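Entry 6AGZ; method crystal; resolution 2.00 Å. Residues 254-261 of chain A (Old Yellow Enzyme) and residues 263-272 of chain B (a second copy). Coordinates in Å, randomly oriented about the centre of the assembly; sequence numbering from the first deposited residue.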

ATOM      1  N   ALA A 254      -9.436   3.847  -9.423  1.00 25.60           N
ATOM      2  CA  ALA A 254     -10.458   3.033  -8.783  1.00 24.06           C
ATOM      3  C   ALA A 254     -11.006   3.730  -7.542  1.00 23.72           C
ATOM      4  O   ALA A 254     -10.327   4.537  -6.900  1.00 22.61           O
ATOM      5  N   GLU A 255     -12.262   3.414  -7.213  1.00 24.24           N
ATOM      6  CA  GLU A 255     -12.895   4.004  -6.039  1.00 25.45           C
ATOM      7  C   GLU A 255     -12.168   3.608  -4.760  1.00 21.58           C
ATOM      8  O   GLU A 255     -12.188   4.357  -3.776  1.00 21.51           O
ATOM      9  N   VAL A 256     -11.493   2.459  -4.763  1.00 18.40           N
ATOM     10  CA  VAL A 256     -10.572   2.074  -3.703  1.00 18.71           C
ATOM     11  C   VAL A 256      -9.192   1.926  -4.327  1.00 18.31           C
ATOM     12  O   VAL A 256      -9.035   1.225  -5.333  1.00 20.12           O
ATOM     13  N   HIS A 257      -8.202   2.584  -3.731  1.00 17.42           N
ATOM     14  CA  HIS A 257      -6.884   2.676  -4.346  1.00 16.84           C
ATOM     15  C   HIS A 257      -6.261   1.288  -4.492  1.00 16.60           C
ATOM     16  O   HIS A 257      -6.417   0.441  -3.604  1.00 16.71           O
ATOM     17  N   PRO A 258      -5.560   1.019  -5.597  1.00 16.61           N
ATOM     18  CA  PRO A 258      -4.977  -0.321  -5.791  1.00 16.71           C
ATOM     19  C   PRO A 258      -3.905  -0.679  -4.779  1.00 16.29           C
ATOM     20  O   PRO A 258      -3.608  -1.868  -4.614  1.00 16.38           O
ATOM     21  N   ILE A 259      -3.302   0.304  -4.106  1.00 15.75           N
ATOM     22  CA  ILE A 259      -2.332  -0.012  -3.061  1.00 14.11           C
ATOM     23  C   ILE A 259      -3.014  -0.734  -1.905  1.00 15.59           C
ATOM     24  O   ILE A 259      -2.422  -1.620  -1.276  1.00 17.17           O
ATOM     25  N   ALA A 260      -4.273  -0.392  -1.622  1.00 14.89           N
ATOM     26  CA  ALA A 260      -5.018  -1.065  -0.563  1.00 13.53           C
ATOM     27  C   ALA A 260      -5.500  -2.443  -1.001  1.00 13.93           C
ATOM     28  O   ALA A 260      -5.308  -3.433  -0.289  1.00 14.44           O
ATOM     29  N   GLN A 261      -6.145  -2.516  -2.165  1.00 15.93           N
ATOM     30  CA  GLN A 261      -6.679  -3.779  -2.667  1.00 15.29           C
ATOM     31  C   GLN A 261      -5.562  -4.790  -2.913  1.00 15.54           C
ATOM     32  O   GLN A 261      -5.508  -5.860  -2.287  1.00 18.12           O
TER
ATOM     33  N   GLY B 263      -3.429   1.864   3.899  1.00 14.93           N
ATOM     34  CA  GLY B 263      -3.687   2.195   2.509  1.00 14.56           C
ATOM     35  C   GLY B 263      -5.163   2.416   2.241  1.00 13.24           C
ATOM     36  O   GLY B 263      -5.545   3.357   1.540  1.00 12.81           O
ATOM     37  N   TYR B 264      -6.015   1.553   2.804  1.00 12.57           N
ATOM     38  CA  TYR B 264      -7.455   1.760   2.691  1.00 14.05           C
ATOM     39  C   TYR B 264      -7.882   3.047   3.384  1.00 14.61           C
ATOM     40  O   TYR B 264      -8.716   3.792   2.857  1.00 16.31           O
ATOM     41  N   ILE B 265      -7.337   3.315   4.573  1.00 14.65           N
ATOM     42  CA  ILE B 265      -7.704   4.537   5.290  1.00 14.32           C
ATOM     43  C   ILE B 265      -7.368   5.768   4.455  1.00 14.50           C
ATOM     44  O   ILE B 265      -8.209   6.657   4.252  1.00 14.16           O
ATOM     45  N   LEU B 266      -6.134   5.833   3.949  1.00 14.51           N
ATOM     46  CA  LEU B 266      -5.725   6.969   3.128  1.00 14.51           C
ATOM     47  C   LEU B 266      -6.568   7.070   1.863  1.00 16.23           C
ATOM     48  O   LEU B 266      -6.911   8.174   1.424  1.00 16.31           O
ATOM     49  N   SER B 267      -6.909   5.926   1.262  1.00 15.28           N
ATOM     50  CA  SER B 267      -7.761   5.946   0.076  1.00 16.82           C
ATOM     51  C   SER B 267      -9.135   6.521   0.394  1.00 15.86           C
ATOM     52  O   SER B 267      -9.720   7.242  -0.423  1.00 15.33           O
ATOM     53  N   GLU B 268      -9.669   6.212   1.577  1.00 15.18           N
ATOM     54  CA  GLU B 268     -10.975   6.740   1.957  1.00 15.92           C
ATOM     55  C   GLU B 268     -10.912   8.238   2.228  1.00 18.79           C
ATOM     56  O   GLU B 268     -11.829   8.981   1.852  1.00 21.79           O
ATOM     57  N   LEU B 269      -9.841   8.704   2.877  1.00 18.73           N
ATOM     58  CA  LEU B 269      -9.707  10.138   3.114  1.00 17.53           C
ATOM     59  C   LEU B 269      -9.546  10.900   1.804  1.00 17.03           C
ATOM     60  O   LEU B 269     -10.165  11.955   1.609  1.00 16.88           O
ATOM     61  N   GLU B 270      -8.725  10.374   0.890  1.00 17.99           N
ATOM     62  CA  GLU B 270      -8.607  10.975  -0.435  1.00 20.69           C
ATOM     63  C   GLU B 270      -9.926  10.916  -1.192  1.00 21.25           C
ATOM     64  O   GLU B 270     -10.209  11.793  -2.014  1.00 22.78           O
ATOM     65  N   ARG B 271     -10.744   9.893  -0.930  1.00 20.36           N
ATOM     66  CA  ARG B 271     -12.058   9.813  -1.561  1.00 21.91           C
ATOM     67  C   ARG B 271     -12.971  10.920  -1.052  1.00 22.54           C
ATOM     68  O   ARG B 271     -13.668  11.574  -1.837  1.00 23.33           O
ATOM     69  N   ARG B 272     -12.985  11.140   0.265  1.00 22.82           N
ATOM     70  CA  ARG B 272     -13.702  12.286   0.814  1.00 23.17           C
ATOM     71  C   ARG B 272     -13.162  13.595   0.256  1.00 22.11           C
ATOM     72  O   ARG B 272     -13.910  14.572   0.128  1.00 20.49           O
TER

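A helix can come close to a neighbouring chain where small residues face it, and a polar side chain there can pair with a backbone NH. The contact between two copies of Old Yellow Enzyme illustrates this, with a loop and the first turn of a helix in chain A lying against a helix of chain B.

Glu255(A), chi1 and chi2 both t, leaves CA sideways, but its end comes nearer to chain B, and its CG lies 4.2 Å from CD of Arg271(B). That arginine, also t at chi1 and chi2, is held by a salt bridge to Glu268(B), with Arg271(B) NH2 2.8 Å from Glu268(B) OE2. The carbonyl of Glu255(A) is engaged through water 1, which donates to Glu255(A) O (2.8 Å from the water O) and to Glu268(B) OE1 (2.8 Å) and accepts from Ser267(B) OG (2.6 Å).

Val256(A), a t rotamer, also points sideways; its CG1 meets the edge of the Tyr264(B) ring, 4.4 Å from Tyr264(B) CD1, a loose apolar contact.

At His257(A) the backbone NH meets Ser267(B). Ser267(B), chi1 t, points toward chain A, and its OG accepts a hydrogen bond from His257(A) N at 2.9 Å while giving its own proton to the water. The histidine's CB points toward chain B, 3.5 Å from Ser267(B) OG, but its ring leads away: with chi1 t, His257(A) ND1 accepts from Ile259(A) N at 3.2 Å and caps the helix.

Pro258(A) faces away, and Ile259(A), chi1 m and chi2 t, points sideways without close contact. Ala260(A) then points in, its CB 3.4 Å from Tyr264(B) N and 4.0 Å from Tyr264(B) CB. Gly263(B) has no side chain to point, and its C lies 3.7 Å from Ala260(A) CB; the CA atoms of Ala260(A) and Gly263(B) are 4.7 Å apart. Gln261(A) lies out of reach.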

ATOM      1  CB  ALA A 254      -9.887   1.664  -8.415  1.00 23.99           C
ATOM      2  CB  GLU A 255     -14.368   3.593  -5.993  1.00 30.53           C
ATOM      3  CG  GLU A 255     -15.030   3.639  -4.636  1.00 35.75           C
ATOM      4  CD  GLU A 255     -16.228   2.714  -4.559  1.00 40.76           C
ATOM      5  OE1 GLU A 255     -16.866   2.607  -3.492  1.00 43.09           O
ATOM      6  OE2 GLU A 255     -16.550   2.079  -5.590  1.00 42.69           O
ATOM      7  CB  VAL A 256     -11.014   0.772  -3.010  1.00 18.78           C
ATOM      8  CG1 VAL A 256     -10.000   0.362  -1.952  1.00 18.59           C
ATOM      9  CG2 VAL A 256     -12.390   0.943  -2.387  1.00 20.01           C
ATOM     10  CB  HIS A 257      -5.973   3.579  -3.510  1.00 15.79           C
ATOM     11  CG  HIS A 257      -4.800   4.128  -4.261  1.00 14.50           C
ATOM     12  ND1 HIS A 257      -3.631   3.421  -4.436  1.00 13.69           N
ATOM     13  CD2 HIS A 257      -4.617   5.318  -4.881  1.00 14.45           C
ATOM     14  CE1 HIS A 257      -2.778   4.150  -5.133  1.00 14.00           C
ATOM     15  NE2 HIS A 257      -3.351   5.306  -5.415  1.00 14.32           N
ATOM     16  CB  PRO A 258      -4.402  -0.248  -7.213  1.00 17.81           C
ATOM     17  CG  PRO A 258      -4.197   1.214  -7.466  1.00 18.78           C
ATOM     18  CD  PRO A 258      -5.323   1.898  -6.754  1.00 17.95           C
ATOM     19  CB  ILE A 259      -1.607   1.271  -2.604  1.00 13.30           C
ATOM     20  CG1 ILE A 259      -0.665   1.762  -3.707  1.00 12.66           C
ATOM     21  CG2 ILE A 259      -0.834   1.039  -1.316  1.00 11.26           C
ATOM     22  CD1 ILE A 259       0.064   3.046  -3.371  1.00 10.77           C
ATOM     23  CB  ALA A 260      -6.204  -0.203  -0.129  1.00 13.18           C
ATOM     24  CB  GLN A 261      -7.467  -3.506  -3.950  1.00 14.13           C
ATOM     25  CG  GLN A 261      -8.113  -4.713  -4.594  1.00 14.69           C
ATOM     26  CD  GLN A 261      -9.294  -5.241  -3.808  1.00 15.66           C
ATOM     27  OE1 GLN A 261     -10.331  -4.584  -3.704  1.00 16.43           O
ATOM     28  NE2 GLN A 261      -9.151  -6.442  -3.267  1.00 17.21           N
TER
ATOM     29  CB  TYR B 264      -8.213   0.571   3.276  1.00 15.07           C
ATOM     30  CG  TYR B 264      -9.700   0.820   3.439  1.00 16.20           C
ATOM     31  CD1 TYR B 264     -10.565   0.710   2.359  1.00 15.87           C
ATOM     32  CD2 TYR B 264     -10.237   1.167   4.675  1.00 17.15           C
ATOM     33  CE1 TYR B 264     -11.921   0.937   2.501  1.00 16.63           C
ATOM     34  CE2 TYR B 264     -11.593   1.397   4.826  1.00 17.33           C
ATOM     35  CZ  TYR B 264     -12.429   1.279   3.736  1.00 17.42           C
ATOM     36  OH  TYR B 264     -13.778   1.507   3.882  1.00 19.87           O
ATOM     37  CB  ILE B 265      -7.014   4.583   6.665  1.00 14.84           C
ATOM     38  CG1 ILE B 265      -7.595   3.508   7.584  1.00 15.47           C
ATOM     39  CG2 ILE B 265      -7.160   5.963   7.289  1.00 14.16           C
ATOM     40  CD1 ILE B 265      -6.948   3.454   8.946  1.00 17.10           C
ATOM     41  CB  LEU B 266      -4.245   6.852   2.770  1.00 14.78           C
ATOM     42  CG  LEU B 266      -3.238   6.923   3.916  1.00 13.73           C
ATOM     43  CD1 LEU B 266      -1.852   6.597   3.402  1.00 14.04           C
ATOM     44  CD2 LEU B 266      -3.262   8.294   4.568  1.00 12.45           C
ATOM     45  CB  SER B 267      -7.889   4.540  -0.504  1.00 17.87           C
ATOM     46  OG  SER B 267      -8.783   4.528  -1.604  1.00 20.87           O
ATOM     47  CB  GLU B 268     -11.509   5.996   3.181  1.00 14.09           C
ATOM     48  CG  GLU B 268     -12.162   4.663   2.864  1.00 15.03           C
ATOM     49  CD  GLU B 268     -13.400   4.815   2.000  1.00 16.42           C
ATOM     50  OE1 GLU B 268     -13.292   4.641   0.768  1.00 17.56           O
ATOM     51  OE2 GLU B 268     -14.478   5.119   2.552  1.00 17.52           O
ATOM     52  CB  LEU B 269      -8.531  10.410   4.050  1.00 15.53           C
ATOM     53  CG  LEU B 269      -8.639   9.804   5.452  1.00 15.30           C
ATOM     54  CD1 LEU B 269      -7.372  10.066   6.253  1.00 14.53           C
ATOM     55  CD2 LEU B 269      -9.860  10.346   6.180  1.00 16.00           C
ATOM     56  CB  GLU B 270      -7.502  10.276  -1.230  1.00 20.44           C
ATOM     57  CG  GLU B 270      -7.257  10.859  -2.616  1.00 20.80           C
ATOM     58  CD  GLU B 270      -6.735  12.283  -2.569  1.00 23.12           C
ATOM     59  OE1 GLU B 270      -6.041  12.634  -1.591  1.00 22.36           O
ATOM     60  OE2 GLU B 270      -7.019  13.054  -3.511  1.00 23.60           O
ATOM     61  CB  ARG B 271     -12.681   8.440  -1.312  1.00 21.11           C
ATOM     62  CG  ARG B 271     -14.018   8.237  -2.010  1.00 22.25           C
ATOM     63  CD  ARG B 271     -14.505   6.801  -1.885  1.00 23.87           C
ATOM     64  NE  ARG B 271     -14.962   6.488  -0.534  1.00 24.96           N
ATOM     65  CZ  ARG B 271     -16.224   6.597  -0.130  1.00 25.85           C
ATOM     66  NH1 ARG B 271     -17.159   7.012  -0.973  1.00 27.87           N
ATOM     67  NH2 ARG B 271     -16.552   6.290   1.118  1.00 24.19           N
ATOM     68  CB  ARG B 272     -13.618  12.276   2.341  1.00 22.81           C
ATOM     69  CG  ARG B 272     -14.527  11.250   2.999  1.00 22.12           C
ATOM     70  CD  ARG B 272     -13.947  10.740   4.308  1.00 21.01           C
ATOM     71  NE  ARG B 272     -14.860   9.820   4.983  1.00 21.07           N
ATOM     72  CZ  ARG B 272     -14.987   8.532   4.676  1.00 20.35           C
ATOM     73  NH1 ARG B 272     -14.262   8.005   3.700  1.00 18.10           N
ATOM     74  NH2 ARG B 272     -15.844   7.771   5.344  1.00 20.27           N
TER
HETATM   75  O   HOH W   1     -11.324   4.276  -1.127  1.00 16.96           O